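Capsid fiber protein (Bacillus phage phi29, PDB 6QYY) probably forms the trimeric head fiber of phage phi29, this part likely serving as its base on the capsid. Local coordinates at residues Pro39-Val44 and Ala61-Ile66; Phe95-Glu100 and Thr109-Arg114; Leu18-Gln23 and Ser31-Asn36; Gly68-Val73 and Glu101-Gln106; Phe5-Lys10 and Asp51-Asn56. All coordinates share one frame; numbering follows the deposited sequence.

Contact 1. Residues Pro39-Val44 and Ala61-Ile66; sequences PDYVAV and AAWQVI. With SO4 (sulfate ion), chain G.
W63 is the centre of this contact, and V42, Y41 and P39 gather round its indole. The CH-pi interaction comes first: V42 CG1 stands over one face of the indole, 3.5 Å from the centroid of the five-membered ring and only 1° off its normal. A chi1 of 61° puts CG1 there and leaves CG2 for V65, two residues further along the same strand as W63, whose CG2 it meets at 4.1 Å. A beta-branched valine suits the place because its two methyls serve two partners. The aromatic pair is an offset edge-to-face one, with the edge of W63 toward the face of Y41 and the planes at 83°; Y41 CD1 comes within 3.6 Å of W63 CZ2. At the rim of the indole, P39 CG lies near the ring plane, 3.9 Å from W63 CZ3.

Polar links between the segments run through water. One water accepts from W63 NE1 at 3.0 Å and also bonds Y41 OH, a hydroxyl that is further bound by the backbone N of Y58. A second water donates to A43 O and to Q64 O, so two carbonyls are satisfied without direct strand pairing.

Strand 41-42, outermost in its sheet within this chain, carries a classic beta bulge at D40 and Y41 opposite L19 of strand 18-23. Strand 62-66 is likewise outermost within this chain, with backbone bonds from A62 to the second subunit. On its inner side runs strand 107-112, whose I112 packs on W63; L117 of the third subunit touches the indole as well.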
# COMPACT_ATOMS: atom_id res chain seq x y z
N PRO A 39 -1.02 -0.15 -13.67
CA PRO A 39 0.43 -0.34 -13.77
C PRO A 39 0.96 -1.18 -12.62
O PRO A 39 0.35 -1.29 -11.55
CB PRO A 39 0.98 1.09 -13.71
CG PRO A 39 -0.03 1.82 -12.89
CD PRO A 39 -1.37 1.23 -13.30
N ASP A 40 2.12 -1.78 -12.86
CA ASP A 40 2.84 -2.49 -11.81
C ASP A 40 3.75 -1.56 -11.01
O ASP A 40 3.85 -1.71 -9.79
CB ASP A 40 3.66 -3.63 -12.42
CG ASP A 40 2.79 -4.70 -13.07
OD1 ASP A 40 1.73 -5.05 -12.49
OD2 ASP A 40 3.16 -5.19 -14.16
N TYR A 41 4.40 -0.61 -11.67
CA TYR A 41 5.24 0.35 -10.98
C TYR A 41 5.41 1.56 -11.90
O TYR A 41 4.61 1.76 -12.82
CB TYR A 41 6.57 -0.29 -10.54
CG TYR A 41 7.19 0.48 -9.36
CD1 TYR A 41 6.48 0.64 -8.17
CD2 TYR A 41 8.44 1.08 -9.47
CE1 TYR A 41 7.02 1.37 -7.10
CE2 TYR A 41 8.99 1.82 -8.41
CZ TYR A 41 8.27 1.96 -7.23
OH TYR A 41 8.80 2.69 -6.18
N VAL A 42 6.45 2.37 -11.65
CA VAL A 42 6.70 3.60 -12.37
C VAL A 42 8.21 3.75 -12.58
O VAL A 42 9.01 3.35 -11.73
CB VAL A 42 6.11 4.83 -11.63
CG1 VAL A 42 6.74 4.98 -10.24
CG2 VAL A 42 6.27 6.11 -12.45
N ALA A 43 8.60 4.31 -13.72
CA ALA A 43 10.01 4.47 -14.02
C ALA A 43 10.48 5.82 -13.49
O ALA A 43 9.75 6.81 -13.51
CB ALA A 43 10.29 4.38 -15.53
N VAL A 44 11.71 5.86 -13.00
CA VAL A 44 12.33 7.14 -12.68
C VAL A 44 13.55 7.41 -13.53
O VAL A 44 14.24 8.41 -13.31
CB VAL A 44 12.68 7.26 -11.19
CG1 VAL A 44 11.42 7.11 -10.36
CG2 VAL A 44 13.73 6.22 -10.82
N ALA A 61 3.07 5.72 -1.74
CA ALA A 61 2.09 6.72 -1.34
C ALA A 61 1.74 7.55 -2.57
O ALA A 61 0.62 7.48 -3.07
CB ALA A 61 2.62 7.60 -0.20
N ALA A 62 2.71 8.30 -3.09
CA ALA A 62 2.49 9.14 -4.26
C ALA A 62 3.52 8.81 -5.34
O ALA A 62 4.64 8.40 -5.05
CB ALA A 62 2.58 10.63 -3.89
N TRP A 63 3.11 8.99 -6.60
CA TRP A 63 4.00 8.83 -7.75
C TRP A 63 4.03 10.10 -8.57
O TRP A 63 3.05 10.85 -8.62
CB TRP A 63 3.55 7.70 -8.67
CG TRP A 63 3.87 6.33 -8.22
CD1 TRP A 63 4.74 5.96 -7.23
CD2 TRP A 63 3.32 5.13 -8.74
NE1 TRP A 63 4.76 4.58 -7.11
CE2 TRP A 63 3.88 4.05 -8.02
CE3 TRP A 63 2.38 4.85 -9.75
CZ2 TRP A 63 3.55 2.72 -8.29
CZ3 TRP A 63 2.05 3.52 -10.01
CH2 TRP A 63 2.62 2.48 -9.28
N GLN A 64 5.15 10.34 -9.25
CA GLN A 64 5.26 11.39 -10.25
C GLN A 64 5.21 10.75 -11.63
O GLN A 64 6.04 9.89 -11.95
CB GLN A 64 6.57 12.17 -10.08
CG GLN A 64 6.57 13.05 -8.90
CD GLN A 64 7.95 13.55 -8.52
OE1 GLN A 64 8.98 12.91 -8.79
NE2 GLN A 64 7.97 14.68 -7.90
N VAL A 65 4.23 11.17 -12.45
CA VAL A 65 3.99 10.58 -13.76
C VAL A 65 3.72 11.68 -14.79
O VAL A 65 3.05 12.67 -14.49
CB VAL A 65 2.81 9.59 -13.75
CG1 VAL A 65 2.72 8.89 -15.10
CG2 VAL A 65 2.97 8.55 -12.63
N ILE A 66 4.22 11.49 -16.01
CA ILE A 66 3.91 12.42 -17.09
C ILE A 66 2.42 12.34 -17.44
O ILE A 66 1.87 11.24 -17.62
CB ILE A 66 4.77 12.12 -18.33
CG1 ILE A 66 6.27 12.31 -18.00
CG2 ILE A 66 4.37 13.03 -19.47
CD1 ILE A 66 6.62 13.71 -17.66
S SO4 G . 13.41 2.48 -13.52
O1 SO4 G . 12.21 1.90 -12.88
O2 SO4 G . 14.59 2.11 -12.73
O3 SO4 G . 13.55 1.96 -14.90
O4 SO4 G . 13.26 3.96 -13.56
O HOH W 1 6.64 4.06 -4.80
O HOH W 2 8.34 8.51 -11.30

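Contact 2. Residues Phe95-Glu100 and Thr109-Arg114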
# COMPACT_ATOMS: atom_id res chain seq x y z
N PHE A 95 -6.10 3.83 -10.82
CA PHE A 95 -5.04 3.45 -9.90
C PHE A 95 -4.62 4.59 -8.99
O PHE A 95 -3.77 4.39 -8.12
CB PHE A 95 -3.81 2.91 -10.65
CG PHE A 95 -2.97 3.98 -11.34
CD1 PHE A 95 -1.89 4.58 -10.69
CD2 PHE A 95 -3.24 4.34 -12.65
CE1 PHE A 95 -1.12 5.56 -11.32
CE2 PHE A 95 -2.48 5.32 -13.30
CZ PHE A 95 -1.41 5.93 -12.63
N GLY A 96 -5.21 5.78 -9.14
CA GLY A 96 -4.81 6.88 -8.28
C GLY A 96 -5.62 8.11 -8.62
O GLY A 96 -6.47 8.09 -9.51
N TYR A 97 -5.34 9.18 -7.88
CA TYR A 97 -6.01 10.45 -8.12
C TYR A 97 -4.99 11.58 -8.05
O TYR A 97 -4.01 11.51 -7.30
CB TYR A 97 -7.17 10.69 -7.12
CG TYR A 97 -6.80 10.62 -5.66
CD1 TYR A 97 -6.31 11.74 -4.99
CD2 TYR A 97 -6.97 9.45 -4.93
CE1 TYR A 97 -5.98 11.69 -3.64
CE2 TYR A 97 -6.66 9.38 -3.58
CZ TYR A 97 -6.16 10.51 -2.94
OH TYR A 97 -5.83 10.46 -1.62
N ALA A 98 -5.24 12.62 -8.84
CA ALA A 98 -4.29 13.71 -8.94
C ALA A 98 -4.46 14.67 -7.77
O ALA A 98 -5.58 15.01 -7.40
CB ALA A 98 -4.49 14.46 -10.26
N VAL A 99 -3.34 15.09 -7.18
CA VAL A 99 -3.36 16.14 -6.17
C VAL A 99 -2.64 17.39 -6.63
O VAL A 99 -2.51 18.35 -5.85
CB VAL A 99 -2.78 15.65 -4.83
CG1 VAL A 99 -3.67 14.54 -4.27
CG2 VAL A 99 -1.34 15.18 -4.98
N GLU A 100 -2.14 17.39 -7.86
CA GLU A 100 -1.64 18.59 -8.52
C GLU A 100 -2.28 18.67 -9.90
O GLU A 100 -2.78 17.68 -10.44
CB GLU A 100 -0.10 18.58 -8.64
CG GLU A 100 0.65 18.46 -7.30
CD GLU A 100 0.38 19.63 -6.35
OE1 GLU A 100 0.02 20.73 -6.83
OE2 GLU A 100 0.55 19.46 -5.12
N THR A 109 1.57 14.79 -9.89
CA THR A 109 1.73 14.03 -8.66
C THR A 109 0.38 13.42 -8.31
O THR A 109 -0.62 14.13 -8.19
CB THR A 109 2.22 14.91 -7.51
OG1 THR A 109 3.41 15.58 -7.91
CG2 THR A 109 2.52 14.05 -6.29
N LEU A 110 0.36 12.10 -8.14
CA LEU A 110 -0.88 11.39 -7.86
C LEU A 110 -0.72 10.50 -6.64
O LEU A 110 0.38 10.03 -6.34
CB LEU A 110 -1.32 10.52 -9.04
CG LEU A 110 -0.36 9.39 -9.47
CD1 LEU A 110 -0.73 8.05 -8.79
CD2 LEU A 110 -0.35 9.25 -10.98
N VAL A 111 -1.82 10.30 -5.95
CA VAL A 111 -1.87 9.44 -4.78
C VAL A 111 -2.37 8.07 -5.23
O VAL A 111 -3.44 7.97 -5.86
CB VAL A 111 -2.78 10.03 -3.69
CG1 VAL A 111 -3.05 9.00 -2.61
CG2 VAL A 111 -2.18 11.29 -3.09
N ILE A 112 -1.62 7.03 -4.92
CA ILE A 112 -2.01 5.69 -5.35
C ILE A 112 -3.23 5.23 -4.56
O ILE A 112 -3.24 5.24 -3.32
CB ILE A 112 -0.83 4.72 -5.17
CG1 ILE A 112 0.34 5.15 -6.04
CG2 ILE A 112 -1.26 3.29 -5.50
CD1 ILE A 112 1.70 4.69 -5.47
N SER A 113 -4.27 4.81 -5.28
CA SER A 113 -5.54 4.42 -4.68
C SER A 113 -6.39 3.71 -5.72
O SER A 113 -6.58 4.24 -6.82
CB SER A 113 -6.26 5.66 -4.13
OG SER A 113 -7.55 5.33 -3.64
N ARG A 114 -6.90 2.52 -5.41
CA ARG A 114 -7.76 1.86 -6.39
C ARG A 114 -9.21 2.32 -6.31
O ARG A 114 -10.02 1.90 -7.14
CB ARG A 114 -7.66 0.34 -6.23
CG ARG A 114 -6.43 -0.26 -6.92
CD ARG A 114 -6.66 -0.50 -8.41
NE ARG A 114 -7.77 -1.42 -8.64
CZ ARG A 114 -8.93 -1.09 -9.21
NH1 ARG A 114 -9.15 0.16 -9.62
NH2 ARG A 114 -9.89 -2.00 -9.37
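T109 meets the side chain of E100 and the backbone of V99 in the antiparallel beta hairpin formed by strands 96-98 and 107-112. Its carbonyl O accepts from V99 N at 3.1 Å, while its CB lies alongside E100 CG, at the partly exposed end of the hairpin. L110 pairs with A98 at a non-hydrogen-bonded position, and both point to the sheet face that carries I112. Here L110 CD1 approaches F95 CE1 at 3.6 Å, the two side chains crossing at about a right angle. V111 faces Y97 in a hydrogen-bonded pair, giving its N-H to Y97 O at 2.8 Å and taking that of Y97. Its CB lies over one face of the tyrosine ring, offset toward the rim, and its CG2 reaches V99 CG1. A compact valine fits against the ring face, and the ring in turn packs on Y21 of the second subunit. I112 pairs with G96, where glycine suits the place because a CB would collide with V111 O and with L110 CD1. S113 ends the run: its CB touches Y97 CE2, and its N-H meets F95 O at 2.9 Å, nearly straight at 170° but with the donor 46° out of the carbonyl plane.

Contact 3. Residues Leu18-Gln23 and Ser31-Asn36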
# COMPACT_ATOMS: atom_id res chain seq x y z
N LEU A 18 4.53 5.03 -16.47
CA LEU A 18 4.04 3.85 -15.76
C LEU A 18 4.57 2.59 -16.42
O LEU A 18 4.70 2.52 -17.65
CB LEU A 18 2.51 3.83 -15.77
CG LEU A 18 1.89 5.09 -15.14
CD1 LEU A 18 0.43 5.23 -15.59
CD2 LEU A 18 2.02 5.06 -13.61
N LEU A 19 4.87 1.58 -15.60
CA LEU A 19 5.52 0.36 -16.06
C LEU A 19 4.67 -0.88 -15.81
O LEU A 19 3.92 -0.97 -14.82
CB LEU A 19 6.86 0.14 -15.36
CG LEU A 19 7.96 1.18 -15.53
CD1 LEU A 19 9.15 0.82 -14.62
CD2 LEU A 19 8.38 1.27 -17.00
N ALA A 20 4.81 -1.83 -16.72
CA ALA A 20 4.31 -3.19 -16.59
C ALA A 20 5.48 -4.16 -16.48
O ALA A 20 6.44 -4.07 -17.26
CB ALA A 20 3.44 -3.57 -17.80
N TYR A 21 5.40 -5.09 -15.55
CA TYR A 21 6.39 -6.15 -15.46
C TYR A 21 5.91 -7.35 -16.27
O TYR A 21 4.72 -7.69 -16.24
CB TYR A 21 6.61 -6.56 -14.01
CG TYR A 21 7.17 -5.48 -13.13
CD1 TYR A 21 7.81 -4.37 -13.68
CD2 TYR A 21 7.05 -5.56 -11.75
CE1 TYR A 21 8.35 -3.37 -12.84
CE2 TYR A 21 7.58 -4.58 -10.92
CZ TYR A 21 8.22 -3.50 -11.46
OH TYR A 21 8.75 -2.54 -10.62
N SER A 22 6.83 -7.99 -16.97
CA SER A 22 6.44 -9.14 -17.78
C SER A 22 7.54 -10.18 -17.75
O SER A 22 8.70 -9.90 -17.43
CB SER A 22 6.10 -8.74 -19.22
OG SER A 22 7.27 -8.43 -19.94
N GLN A 23 7.14 -11.41 -18.08
CA GLN A 23 8.04 -12.55 -18.10
C GLN A 23 8.92 -12.49 -19.34
O GLN A 23 8.41 -12.54 -20.47
CB GLN A 23 7.21 -13.84 -18.09
CG GLN A 23 8.00 -15.13 -18.06
CD GLN A 23 8.95 -15.21 -16.88
OE1 GLN A 23 10.01 -15.82 -16.97
NE2 GLN A 23 8.56 -14.62 -15.76
N SER A 31 8.29 -2.54 -19.53
CA SER A 31 7.86 -1.74 -20.67
C SER A 31 6.79 -0.81 -20.14
O SER A 31 6.30 -0.97 -19.02
CB SER A 31 7.34 -2.62 -21.82
OG SER A 31 6.32 -3.49 -21.37
N HIS A 32 6.42 0.18 -20.95
CA HIS A 32 5.32 1.06 -20.59
C HIS A 32 4.05 0.25 -20.37
O HIS A 32 3.69 -0.60 -21.18
CB HIS A 32 5.10 2.10 -21.70
CG HIS A 32 6.19 3.10 -21.78
ND1 HIS A 32 6.47 3.81 -22.93
CD2 HIS A 32 7.10 3.50 -20.86
CE1 HIS A 32 7.50 4.61 -22.71
NE2 HIS A 32 7.90 4.45 -21.46
N ALA A 33 3.38 0.53 -19.25
CA ALA A 33 2.09 -0.08 -18.99
C ALA A 33 1.12 0.23 -20.13
O ALA A 33 1.14 1.32 -20.71
CB ALA A 33 1.52 0.44 -17.66
N ALA A 34 0.30 -0.76 -20.47
CA ALA A 34 -0.65 -0.60 -21.56
C ALA A 34 -1.78 0.35 -21.16
O ALA A 34 -2.17 0.45 -19.99
CB ALA A 34 -1.22 -1.96 -21.98
N GLU A 35 -2.33 1.04 -22.16
CA GLU A 35 -3.42 1.97 -21.94
C GLU A 35 -4.61 1.29 -21.26
O GLU A 35 -4.95 0.15 -21.57
CB GLU A 35 -3.84 2.57 -23.28
CG GLU A 35 -4.85 3.67 -23.18
CD GLU A 35 -5.26 4.20 -24.54
OE1 GLU A 35 -4.89 3.57 -25.56
OE2 GLU A 35 -5.94 5.24 -24.60
N ASN A 36 -5.22 2.00 -20.31
CA ASN A 36 -6.36 1.56 -19.50
C ASN A 36 -6.07 0.33 -18.63
O ASN A 36 -7.00 -0.37 -18.23
CB ASN A 36 -7.59 1.30 -20.38
CG ASN A 36 -8.06 2.55 -21.08
OD1 ASN A 36 -8.36 3.56 -20.44
ND2 ASN A 36 -8.10 2.51 -22.41
O HOH W 3 6.70 -5.54 -19.57
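L18 and A33 close the tight end of this contact: A33 N donates a hydrogen bond to L18 O at 2.9 Å. Beside it, L18 CB and A33 CB lie 4.0 Å apart. The donor stands 46° out of the plane of that carbonyl. By contrast, A20 N meets S31 O nearly along the C=O axis, also at 2.9 Å and almost straight at 173°. H32 CA and L19 CA add CA-H...O contacts to L18 O and S31 O. Small side chains suit this end, for the CB of A20 rests 3.9 Å from A33 CA, where the second segment leaves the strand pairing. L19 points away through CB, yet its CD2 turns back to lie 3.7 Å from S31 O.

The looser side lies at S31. The return bond from S31 N to A20 O is weak, at 3.3 Å, and a water also donates to A20 O while hydrogen-bonding to the hydroxyls of S22 and S31. Serines fit here because their short polar arms can hold such a water on the partly exposed side of the hairpin. Further on, S22 pairs through its backbone with E29.

The two segments belong to the hairpin of strands 18-23 and 28-32, inside a mixed sheet. Strand 41-42 flanks it through L19, strand 3-9 lies beyond strand 28-32, and H32 NE2 is tied to the backbone N of M14. Beyond the sheet, L18 and A33 pack on T79 of strand 76-79.

Contact 4. Residues Gly68-Val73 and Glu101-Gln106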
# COMPACT_ATOMS: atom_id res chain seq x y z
N GLY A 68 -0.66 12.38 -19.82
CA GLY A 68 -0.97 12.17 -21.23
C GLY A 68 -2.00 13.12 -21.81
O GLY A 68 -2.15 13.17 -23.03
N SER A 69 -2.70 13.86 -20.96
CA SER A 69 -3.61 14.94 -21.35
C SER A 69 -3.80 15.82 -20.12
O SER A 69 -3.24 15.55 -19.06
CB SER A 69 -4.93 14.38 -21.89
OG SER A 69 -5.54 13.49 -20.97
N ASP A 70 -4.59 16.89 -20.28
CA ASP A 70 -4.74 17.84 -19.19
C ASP A 70 -5.40 17.18 -17.99
O ASP A 70 -6.43 16.51 -18.11
CB ASP A 70 -5.55 19.06 -19.64
CG ASP A 70 -4.76 19.99 -20.56
OD1 ASP A 70 -3.63 19.63 -20.97
OD2 ASP A 70 -5.27 21.09 -20.88
N ILE A 71 -4.80 17.36 -16.82
CA ILE A 71 -5.28 16.75 -15.59
C ILE A 71 -5.61 17.87 -14.61
O ILE A 71 -4.85 18.83 -14.47
CB ILE A 71 -4.24 15.77 -14.99
CG1 ILE A 71 -4.13 14.50 -15.85
CG2 ILE A 71 -4.60 15.41 -13.56
CD1 ILE A 71 -2.95 13.62 -15.48
N LYS A 72 -6.78 17.77 -13.98
CA LYS A 72 -7.22 18.71 -12.96
C LYS A 72 -7.06 18.08 -11.59
O LYS A 72 -7.12 16.85 -11.45
CB LYS A 72 -8.67 19.13 -13.19
CG LYS A 72 -8.91 19.83 -14.53
CD LYS A 72 -7.84 20.91 -14.78
CE LYS A 72 -8.16 21.79 -16.00
NZ LYS A 72 -7.97 21.08 -17.30
N VAL A 73 -6.83 18.92 -10.58
CA VAL A 73 -6.70 18.42 -9.21
C VAL A 73 -7.94 17.63 -8.86
O VAL A 73 -9.07 18.10 -9.05
CB VAL A 73 -6.47 19.58 -8.23
CG1 VAL A 73 -6.59 19.08 -6.78
CG2 VAL A 73 -5.11 20.22 -8.47
N GLU A 101 -2.29 19.88 -10.44
CA GLU A 101 -2.76 20.15 -11.79
C GLU A 101 -1.61 19.94 -12.77
O GLU A 101 -0.47 20.29 -12.47
CB GLU A 101 -3.29 21.59 -11.86
CG GLU A 101 -3.84 22.04 -13.18
CD GLU A 101 -4.42 23.44 -13.10
OE1 GLU A 101 -4.53 23.97 -11.97
OE2 GLU A 101 -4.76 24.01 -14.15
N ALA A 102 -1.91 19.38 -13.94
CA ALA A 102 -0.85 19.20 -14.93
C ALA A 102 -1.43 19.26 -16.33
O ALA A 102 -2.42 18.59 -16.62
CB ALA A 102 -0.11 17.87 -14.71
N GLN A 103 -0.83 20.08 -17.18
CA GLN A 103 -1.13 20.02 -18.61
C GLN A 103 -0.44 18.82 -19.24
O GLN A 103 0.51 18.25 -18.68
CB GLN A 103 -0.68 21.30 -19.32
CG GLN A 103 -1.38 22.57 -18.89
CD GLN A 103 -0.94 23.77 -19.72
OE1 GLN A 103 0.25 24.02 -19.89
NE2 GLN A 103 -1.91 24.51 -20.25
N GLU A 104 -0.90 18.46 -20.44
CA GLU A 104 -0.30 17.34 -21.16
C GLU A 104 1.20 17.55 -21.31
O GLU A 104 1.65 18.61 -21.75
CB GLU A 104 -0.96 17.19 -22.53
CG GLU A 104 -0.27 16.18 -23.43
CD GLU A 104 -1.04 15.95 -24.73
OE1 GLU A 104 -0.47 15.33 -25.65
OE2 GLU A 104 -2.21 16.38 -24.81
N GLY A 105 1.97 16.52 -20.95
CA GLY A 105 3.42 16.59 -20.96
C GLY A 105 4.05 16.99 -19.64
O GLY A 105 5.25 16.74 -19.45
N GLN A 106 3.30 17.60 -18.73
CA GLN A 106 3.85 17.97 -17.43
C GLN A 106 3.80 16.78 -16.46
O GLN A 106 3.06 15.81 -16.65
CB GLN A 106 3.10 19.16 -16.82
CG GLN A 106 3.69 20.53 -17.14
CD GLN A 106 2.84 21.69 -16.61
OE1 GLN A 106 1.64 21.54 -16.36
NE2 GLN A 106 3.47 22.85 -16.43
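D70 and E104 are turned so that the aspartate's carboxylate meets the backbone of the facing loop: D70 OD1 accepts the N-H of E104 at 3.0 Å. CG of D70 lies on the side of its own backbone N (chi1 -74°), and the short side chain brings OD1 close to Q103 CA too. The side chain of E104, stretched out to its carboxylate, lies against the backbone of G68 and S69, with CB 3.7 Å from S69 CA. V73 turns CG2 onto the backbone N of E101 at 3.5 Å; the valine is buried and packs on I27 of the second subunit, which suits a branched apolar group. E101 sets its CG 3.6 Å from I71 O.

Between these ends I71 and A102 form a single antiparallel bridge. I71 N meets A102 O at 2.7 Å and 168°, and A102 N returns a bond to I71 O. Their side chains both reach V108 of strand 107-112, so an isoleucine and a small alanine suit this buried middle. A type II turn from Q103 to Q106 follows; G105 has backbone angles that call for glycine, and Q106 OE1 takes the N-H of Q103.

The two loops are thus joined mainly through backbone groups, with one carboxylate as a side-chain acceptor. D70 OD1 and E104 OE2 are 5.2 Å apart, and this like-charge proximity would be expected to be mildly unfavourable electrostatically, whereas the N-H of E104 probably steadies the charge on D70.

Contact 5. Residues Phe5-Lys10 and Asp51-Asn56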
# COMPACT_ATOMS: atom_id res chain seq x y z
N PHE A 5 15.87 -4.80 -7.94
CA PHE A 5 16.07 -5.98 -8.76
C PHE A 5 16.46 -5.55 -10.17
O PHE A 5 16.24 -4.40 -10.58
CB PHE A 5 14.82 -6.89 -8.78
CG PHE A 5 13.62 -6.32 -9.53
CD1 PHE A 5 13.39 -6.67 -10.85
CD2 PHE A 5 12.70 -5.51 -8.88
CE1 PHE A 5 12.28 -6.18 -11.54
CE2 PHE A 5 11.58 -5.01 -9.56
CZ PHE A 5 11.38 -5.35 -10.89
N THR A 6 17.05 -6.47 -10.91
CA THR A 6 17.49 -6.17 -12.26
C THR A 6 16.43 -6.62 -13.25
O THR A 6 15.81 -7.68 -13.09
CB THR A 6 18.84 -6.84 -12.54
OG1 THR A 6 19.83 -6.20 -11.72
CG2 THR A 6 19.25 -6.68 -14.02
N ALA A 7 16.19 -5.79 -14.26
CA ALA A 7 15.22 -6.07 -15.29
C ALA A 7 15.84 -5.72 -16.63
O ALA A 7 16.87 -5.04 -16.70
CB ALA A 7 13.93 -5.27 -15.07
N ARG A 8 15.22 -6.19 -17.70
CA ARG A 8 15.61 -5.83 -19.05
C ARG A 8 14.45 -5.08 -19.68
O ARG A 8 13.30 -5.49 -19.54
CB ARG A 8 15.98 -7.07 -19.89
CG ARG A 8 16.51 -6.73 -21.27
CD ARG A 8 17.02 -7.97 -22.01
NE ARG A 8 17.97 -8.78 -21.24
CZ ARG A 8 19.29 -8.59 -21.20
NH1 ARG A 8 19.84 -7.58 -21.87
NH2 ARG A 8 20.06 -9.39 -20.48
N ALA A 9 14.74 -3.97 -20.35
CA ALA A 9 13.70 -3.23 -21.05
C ALA A 9 13.32 -3.97 -22.32
O ALA A 9 14.16 -4.20 -23.19
CB ALA A 9 14.18 -1.82 -21.38
N LYS A 10 12.05 -4.36 -22.44
CA LYS A 10 11.62 -5.03 -23.66
C LYS A 10 11.24 -4.06 -24.76
O LYS A 10 11.15 -4.46 -25.93
CB LYS A 10 10.47 -6.00 -23.34
CG LYS A 10 9.07 -5.50 -23.58
CD LYS A 10 8.14 -6.72 -23.59
CE LYS A 10 6.71 -6.35 -23.96
NZ LYS A 10 5.87 -7.55 -24.26
N ASP A 51 18.23 -3.08 -22.95
CA ASP A 51 19.26 -2.83 -21.96
C ASP A 51 18.83 -3.33 -20.59
O ASP A 51 17.64 -3.37 -20.27
CB ASP A 51 19.59 -1.34 -21.86
CG ASP A 51 20.53 -0.87 -22.96
OD1 ASP A 51 20.94 -1.71 -23.80
OD2 ASP A 51 20.85 0.33 -22.99
N LEU A 52 19.82 -3.69 -19.78
CA LEU A 52 19.56 -3.97 -18.38
C LEU A 52 19.36 -2.67 -17.62
O LEU A 52 19.82 -1.60 -18.03
CB LEU A 52 20.70 -4.76 -17.76
CG LEU A 52 20.88 -6.15 -18.34
CD1 LEU A 52 22.19 -6.73 -17.89
CD2 LEU A 52 19.71 -7.01 -17.90
N THR A 53 18.67 -2.78 -16.49
CA THR A 53 18.42 -1.64 -15.63
C THR A 53 18.15 -2.15 -14.23
O THR A 53 17.65 -3.26 -14.04
CB THR A 53 17.25 -0.77 -16.13
OG1 THR A 53 17.21 0.46 -15.40
CG2 THR A 53 15.93 -1.49 -15.98
N GLN A 54 18.50 -1.34 -13.25
CA GLN A 54 18.19 -1.65 -11.86
C GLN A 54 16.90 -0.92 -11.50
O GLN A 54 16.84 0.31 -11.57
CB GLN A 54 19.33 -1.24 -10.93
CG GLN A 54 18.99 -1.39 -9.46
CD GLN A 54 20.17 -1.84 -8.62
OE1 GLN A 54 21.03 -2.60 -9.09
NE2 GLN A 54 20.21 -1.39 -7.37
N VAL A 55 15.88 -1.68 -11.14
CA VAL A 55 14.57 -1.13 -10.76
C VAL A 55 14.55 -0.98 -9.25
O VAL A 55 14.61 -1.98 -8.53
CB VAL A 55 13.43 -2.04 -11.23
CG1 VAL A 55 12.08 -1.42 -10.83
CG2 VAL A 55 13.49 -2.30 -12.73
N ASN A 56 14.43 0.25 -8.76
CA ASN A 56 14.41 0.50 -7.33
C ASN A 56 12.98 0.82 -6.90
O ASN A 56 12.40 1.82 -7.34
CB ASN A 56 15.35 1.65 -6.96
CG ASN A 56 16.80 1.37 -7.36
OD1 ASN A 56 17.31 0.27 -7.13
ND2 ASN A 56 17.44 2.35 -7.96
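The F5 ring has V55 CB over one face, 3.8 Å above its plane and offset toward the rim, and the R8 guanidinium has L52 CD2 over one of its faces at 3.5 Å. These two packings lie on opposite faces of an antiparallel strand pair, 3-9 with 52-57, at the edge of the mixed sheet. A chi1 of 70° holds CG of F5 above its own main chain and lets the ring lie alongside the valine; CE2 then lies 3.8 Å from V55 CG1. Y21 meets F5 edge-to-face, and V99 of the third subunit also packs on it. Buried among V55, Y21 and that V99, a large flat apolar ring has surface enough to meet all three.

R8 uses its length differently. A kink at chi3 turns its outer part, and the flat end comes over the leucine methyl while NH1 is hydrogen-bonded to G50 O. T6 CG2 also touches L52 CD2, at 3.9 Å, on this more exposed face. On the other face A7 CB meets V55 CG2 at 3.8 Å; a side chain no larger than a methyl fits between V55 and I30 of the neighbouring strand.

Backbone bonds hold the pair in register. F5 and V55 exchange two, and so do A7 and T53, while T6 with Q54 and R8 with L52 form the non-hydrogen-bonded pairs between and beyond them. Past R8 the last bond between the two segments runs from A9 N to D51 O, 3.0 Å long and 168° at the hydrogen.

Two sheets organise the five contacts. Along the chain contact 5 opens first and encloses contact 3; both lie in the mixed sheet, their centres about 13 Å apart. Contact 1 interlocks with contact 5 in sequence and, its centre about 4 Å from the chain's centre, bridges strands 41-42 and 62-66 and so joins the sheets; it touches all four others. Contacts 4 and 2 follow with alternating segments, centres about 13 Å apart, contact 2 in the antiparallel sheet and contact 4 between loops leading into its strands. Contacts 4 and 5 have centres about 28 Å apart, on opposite sides of the chain's centre. Neighbouring subunits reach every contact, consistent with a trimeric fiber base.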